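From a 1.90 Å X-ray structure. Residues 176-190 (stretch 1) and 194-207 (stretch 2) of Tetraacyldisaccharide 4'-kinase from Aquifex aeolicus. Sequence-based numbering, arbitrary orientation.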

# COMPACT_ATOMS: atom_id res chain seq x y z
N GLU A 176 -16.97 -4.02 11.13
CA GLU A 176 -15.75 -4.84 11.16
C GLU A 176 -14.52 -4.09 11.65
O GLU A 176 -13.45 -4.67 11.83
CB GLU A 176 -15.50 -5.49 9.80
CG GLU A 176 -16.61 -6.43 9.38
CD GLU A 176 -16.83 -7.57 10.37
OE1 GLU A 176 -17.97 -8.08 10.43
OE2 GLU A 176 -15.87 -7.96 11.07
N ILE A 177 -14.65 -2.79 11.86
CA ILE A 177 -13.61 -2.05 12.57
C ILE A 177 -13.26 -2.74 13.89
O ILE A 177 -12.12 -2.68 14.35
CB ILE A 177 -14.04 -0.58 12.80
CG1 ILE A 177 -13.96 0.19 11.47
CG2 ILE A 177 -13.17 0.10 13.86
CD1 ILE A 177 -14.63 1.55 11.49
N ARG A 178 -14.23 -3.45 14.47
CA ARG A 178 -13.98 -4.17 15.72
C ARG A 178 -12.82 -5.19 15.66
O ARG A 178 -12.25 -5.52 16.70
CB ARG A 178 -15.26 -4.87 16.21
CG ARG A 178 -15.73 -6.04 15.35
CD ARG A 178 -17.12 -6.50 15.83
NE ARG A 178 -17.68 -7.55 14.98
CZ ARG A 178 -18.98 -7.85 14.91
NH1 ARG A 178 -19.86 -7.16 15.63
NH2 ARG A 178 -19.40 -8.83 14.12
N ARG A 179 -12.49 -5.69 14.47
CA ARG A 179 -11.37 -6.65 14.35
C ARG A 179 -9.99 -6.02 14.53
O ARG A 179 -9.02 -6.73 14.79
CB ARG A 179 -11.39 -7.39 13.01
CG ARG A 179 -12.70 -8.08 12.69
CD ARG A 179 -12.48 -9.25 11.73
NE ARG A 179 -11.79 -8.91 10.47
CZ ARG A 179 -12.40 -8.55 9.34
NH1 ARG A 179 -13.72 -8.44 9.28
NH2 ARG A 179 -11.68 -8.32 8.24
N ALA A 180 -9.90 -4.70 14.39
CA ALA A 180 -8.61 -4.02 14.52
C ALA A 180 -8.04 -4.08 15.93
O ALA A 180 -8.76 -3.95 16.91
CB ALA A 180 -8.73 -2.55 14.06
N ASP A 181 -6.71 -4.24 16.03
CA ASP A 181 -6.02 -4.03 17.29
C ASP A 181 -5.62 -2.58 17.44
O ASP A 181 -5.45 -2.07 18.55
CB ASP A 181 -4.76 -4.89 17.37
CG ASP A 181 -5.07 -6.36 17.41
OD1 ASP A 181 -5.96 -6.76 18.19
OD2 ASP A 181 -4.41 -7.10 16.66
N ALA A 182 -5.40 -1.93 16.30
CA ALA A 182 -4.96 -0.54 16.29
C ALA A 182 -5.56 0.13 15.06
O ALA A 182 -5.69 -0.50 14.00
CB ALA A 182 -3.43 -0.45 16.24
N LEU A 183 -5.94 1.39 15.21
CA LEU A 183 -6.44 2.18 14.09
C LEU A 183 -5.44 3.26 13.69
O LEU A 183 -4.87 3.94 14.54
CB LEU A 183 -7.76 2.87 14.44
CG LEU A 183 -8.96 1.95 14.68
CD1 LEU A 183 -10.19 2.77 15.01
CD2 LEU A 183 -9.21 1.09 13.47
N VAL A 184 -5.26 3.43 12.39
CA VAL A 184 -4.45 4.52 11.87
C VAL A 184 -5.39 5.40 11.05
O VAL A 184 -5.98 4.93 10.07
CB VAL A 184 -3.30 4.01 10.96
CG1 VAL A 184 -2.52 5.20 10.36
CG2 VAL A 184 -2.35 3.11 11.77
N LEU A 185 -5.55 6.64 11.50
CA LEU A 185 -6.48 7.57 10.87
C LEU A 185 -5.72 8.39 9.84
O LEU A 185 -4.94 9.27 10.19
CB LEU A 185 -7.11 8.48 11.92
CG LEU A 185 -7.77 7.83 13.14
CD1 LEU A 185 -8.51 8.88 13.98
CD2 LEU A 185 -8.73 6.70 12.76
N THR A 186 -5.97 8.09 8.57
CA THR A 186 -5.14 8.59 7.48
C THR A 186 -5.66 9.86 6.79
O THR A 186 -6.79 10.32 7.02
CB THR A 186 -4.98 7.50 6.41
OG1 THR A 186 -6.29 7.17 5.91
CG2 THR A 186 -4.33 6.23 7.00
N TYR A 187 -4.82 10.40 5.91
CA TYR A 187 -5.09 11.63 5.15
C TYR A 187 -5.39 12.83 6.05
O TYR A 187 -6.17 13.71 5.68
CB TYR A 187 -6.20 11.39 4.11
CG TYR A 187 -5.77 10.45 3.01
CD1 TYR A 187 -5.91 9.07 3.14
CD2 TYR A 187 -5.18 10.94 1.84
CE1 TYR A 187 -5.51 8.20 2.14
CE2 TYR A 187 -4.77 10.08 0.83
CZ TYR A 187 -4.94 8.71 0.99
OH TYR A 187 -4.54 7.84 -0.00
N GLN A 188 -4.75 12.87 7.21
CA GLN A 188 -4.96 13.97 8.15
C GLN A 188 -4.51 15.29 7.55
O GLN A 188 -4.99 16.36 7.94
CB GLN A 188 -4.21 13.73 9.46
CG GLN A 188 -4.73 12.54 10.27
CD GLN A 188 -6.08 12.81 10.92
OE1 GLN A 188 -6.47 13.96 11.13
NE2 GLN A 188 -6.80 11.74 11.23
N GLU A 189 -3.57 15.21 6.60
CA GLU A 189 -3.00 16.41 5.99
C GLU A 189 -3.98 17.13 5.07
O GLU A 189 -3.75 18.28 4.69
CB GLU A 189 -1.69 16.09 5.25
CG GLU A 189 -1.84 15.34 3.94
CD GLU A 189 -2.04 13.84 4.12
OE1 GLU A 189 -1.85 13.34 5.25
OE2 GLU A 189 -2.40 13.15 3.14
N VAL A 190 -5.09 16.48 4.73
CA VAL A 190 -6.09 17.10 3.86
C VAL A 190 -7.54 16.90 4.28
O VAL A 190 -8.41 17.68 3.89
CB VAL A 190 -6.02 16.55 2.41
CG1 VAL A 190 -6.09 15.05 2.41
CG2 VAL A 190 -7.15 17.13 1.58
N GLU A 194 -11.27 12.99 13.77
CA GLU A 194 -11.09 12.21 14.98
C GLU A 194 -12.03 11.02 14.93
O GLU A 194 -13.09 11.07 14.30
CB GLU A 194 -11.42 13.06 16.21
CG GLU A 194 -10.68 14.39 16.27
CD GLU A 194 -9.27 14.27 16.80
OE1 GLU A 194 -8.91 13.17 17.28
OE2 GLU A 194 -8.52 15.27 16.75
N PHE A 195 -11.65 9.93 15.59
CA PHE A 195 -12.51 8.77 15.65
C PHE A 195 -12.17 7.95 16.88
O PHE A 195 -11.11 7.32 16.94
CB PHE A 195 -12.35 7.93 14.38
CG PHE A 195 -13.31 6.79 14.29
CD1 PHE A 195 -14.67 7.01 14.35
CD2 PHE A 195 -12.85 5.49 14.11
CE1 PHE A 195 -15.56 5.95 14.25
CE2 PHE A 195 -13.73 4.44 14.01
CZ PHE A 195 -15.09 4.66 14.08
N PHE A 196 -13.07 7.96 17.86
CA PHE A 196 -12.83 7.27 19.11
C PHE A 196 -13.54 5.92 19.18
O PHE A 196 -14.76 5.83 18.98
CB PHE A 196 -13.24 8.12 20.31
CG PHE A 196 -13.05 7.43 21.63
CD1 PHE A 196 -11.82 7.47 22.27
CD2 PHE A 196 -14.09 6.73 22.21
CE1 PHE A 196 -11.64 6.83 23.48
CE2 PHE A 196 -13.91 6.08 23.42
CZ PHE A 196 -12.68 6.13 24.05
N THR A 197 -12.77 4.88 19.48
CA THR A 197 -13.29 3.53 19.59
C THR A 197 -12.84 2.88 20.89
O THR A 197 -13.29 1.79 21.24
CB THR A 197 -12.77 2.65 18.45
OG1 THR A 197 -11.34 2.58 18.51
CG2 THR A 197 -13.18 3.21 17.10
N GLY A 198 -11.91 3.53 21.60
CA GLY A 198 -11.27 2.90 22.74
C GLY A 198 -10.01 2.13 22.36
O GLY A 198 -9.18 1.82 23.22
N LYS A 199 -9.84 1.83 21.07
CA LYS A 199 -8.62 1.15 20.62
C LYS A 199 -7.44 2.12 20.48
O LYS A 199 -7.64 3.31 20.24
CB LYS A 199 -8.86 0.48 19.26
CG LYS A 199 -9.97 -0.55 19.26
CD LYS A 199 -10.28 -1.03 17.85
CE LYS A 199 -11.38 -2.09 17.83
NZ LYS A 199 -10.96 -3.35 18.53
N PRO A 200 -6.21 1.61 20.60
CA PRO A 200 -5.03 2.43 20.31
C PRO A 200 -5.19 3.05 18.92
O PRO A 200 -5.43 2.34 17.95
CB PRO A 200 -3.89 1.42 20.30
CG PRO A 200 -4.38 0.28 21.14
CD PRO A 200 -5.85 0.20 20.86
N THR A 201 -5.04 4.36 18.84
CA THR A 201 -5.38 5.09 17.63
C THR A 201 -4.29 6.11 17.32
O THR A 201 -3.82 6.80 18.22
CB THR A 201 -6.75 5.78 17.79
OG1 THR A 201 -7.75 4.78 18.03
CG2 THR A 201 -7.12 6.57 16.53
N PHE A 202 -3.90 6.19 16.05
CA PHE A 202 -2.75 6.99 15.62
C PHE A 202 -3.06 7.79 14.37
O PHE A 202 -3.33 7.22 13.31
CB PHE A 202 -1.57 6.07 15.30
CG PHE A 202 -1.23 5.14 16.42
CD1 PHE A 202 -1.86 3.91 16.52
CD2 PHE A 202 -0.32 5.51 17.40
CE1 PHE A 202 -1.56 3.05 17.57
CE2 PHE A 202 -0.02 4.66 18.45
CZ PHE A 202 -0.64 3.43 18.53
N LYS A 203 -2.99 9.11 14.47
CA LYS A 203 -3.22 9.95 13.31
C LYS A 203 -2.01 9.92 12.40
O LYS A 203 -0.86 10.01 12.86
CB LYS A 203 -3.48 11.39 13.76
CG LYS A 203 -4.84 11.61 14.39
CD LYS A 203 -4.95 13.09 14.77
CE LYS A 203 -6.35 13.47 15.20
NZ LYS A 203 -6.36 14.95 15.43
N MET A 204 -2.26 9.83 11.10
CA MET A 204 -1.19 9.74 10.13
C MET A 204 -1.24 10.89 9.15
O MET A 204 -2.29 11.15 8.54
CB MET A 204 -1.29 8.42 9.37
CG MET A 204 -0.30 8.31 8.21
SD MET A 204 -0.38 6.68 7.42
CE MET A 204 -0.66 7.15 5.71
N PHE A 205 -0.12 11.58 9.01
CA PHE A 205 0.02 12.71 8.09
C PHE A 205 1.06 12.27 7.08
O PHE A 205 1.96 11.52 7.42
CB PHE A 205 0.55 13.95 8.83
CG PHE A 205 -0.42 14.53 9.84
CD1 PHE A 205 -0.60 13.92 11.08
CD2 PHE A 205 -1.12 15.69 9.57
CE1 PHE A 205 -1.48 14.46 12.02
CE2 PHE A 205 -1.99 16.24 10.50
CZ PHE A 205 -2.18 15.62 11.72
N ARG A 206 0.92 12.72 5.84
CA ARG A 206 1.98 12.49 4.86
C ARG A 206 2.44 13.83 4.36
O ARG A 206 1.64 14.67 3.99
CB ARG A 206 1.51 11.60 3.71
CG ARG A 206 1.43 10.14 4.08
CD ARG A 206 1.28 9.24 2.87
NE ARG A 206 0.02 9.48 2.18
CZ ARG A 206 -0.37 8.80 1.10
NH1 ARG A 206 0.39 7.85 0.59
NH2 ARG A 206 -1.54 9.08 0.54
N GLU A 207 3.75 14.03 4.38
CA GLU A 207 4.33 15.31 4.03
C GLU A 207 5.44 15.13 2.99
O GLU A 207 6.21 14.17 3.04
CB GLU A 207 4.83 16.01 5.30
CG GLU A 207 3.67 16.33 6.26
CD GLU A 207 4.10 16.84 7.63
OE1 GLU A 207 5.31 17.09 7.86
OE2 GLU A 207 3.21 17.01 8.49
O HOH W 1 -1.94 10.45 5.61
O HOH W 2 -6.07 16.03 12.68
O HOH W 3 -2.25 10.57 2.81

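The two stretches bury 1137 Å² between them, and the largest shares fall to Leu185, Leu183 and Lys199. The two leucines do so from within a parallel pair of strands, 182-186 and 201-207, whose axes approach to 4.5 Å and whose directions differ by 29°. Leu183 pairs with Thr201, Val184 with Phe202 and Leu185 with Lys203, at CA-CA distances of 4.7, 4.8 and 4.7 Å. The hydrogen bonds zigzag as parallel pairing requires: Leu183 N to Pro200 O, Phe202 N to Leu183 O, Leu185 N to Phe202 O and Met204 N to Leu185 O are each 2.9 Å, with angles at hydrogen of 148-167°. Thus both leucines donate and accept through their backbones.

Their side chains, both m,t, lie on the sheet face shared with Thr201 and Lys203. Leu185 CG packs 3.7 Å from Thr201 CG2, and its CD1 reaches 4.0 Å from Phe195 CB. Leu183 CD1 lies 3.7 Å from Thr197 CG2 and 3.9 Å from Phe195 CD2, near the plane of the ring and at its edge. Ile177 CD1 adds a contact of 3.9 Å to Phe195 CE2. Branched aliphatic side chains suit this site, since their methyl groups meet carbon from the loop that precedes the second strand. On the other face, Val184 CG1 meets Met204 CB at 3.6 Å, while Ala182 CB sits 4.2 Å from Phe202 CE1, at that ring's edge.

Lys199 anchors the loop before the strand. With chi1 to chi3 at m, t, t, its chain extends across to the end of the 3-10 segment before chi4 (m) turns the amine. NZ donates to Ala180 O at 2.8 Å and to Arg178 O at 3.1 Å; a long side chain ending in several N-H donors can serve two carbonyls at once.

Beyond the regular ladder, Gln188 N donates to Met204 O at 3.3 Å (156°). Gln188 CB stands over the Phe205 ring, 3.5 Å from its centroid and 10° off the normal, which identifies a CH-pi contact. Glu189 then substitutes a side-chain carboxylate for a backbone acceptor: its OE1 receives Arg206 N at 2.9 Å (153°). Water 1 reinforces this turn, accepting from Tyr187 N at 2.9 Å and donating to Glu189 OE1 at 2.9 Å and Met204 O at 3.0 Å. Water 3 links the charged ends, donating to Glu189 OE2 and accepting from Arg206 NE, both at 2.6 Å; the direct separation of Glu189 OE2 and Arg206 NE, 4.5 Å, is too long for a salt bridge.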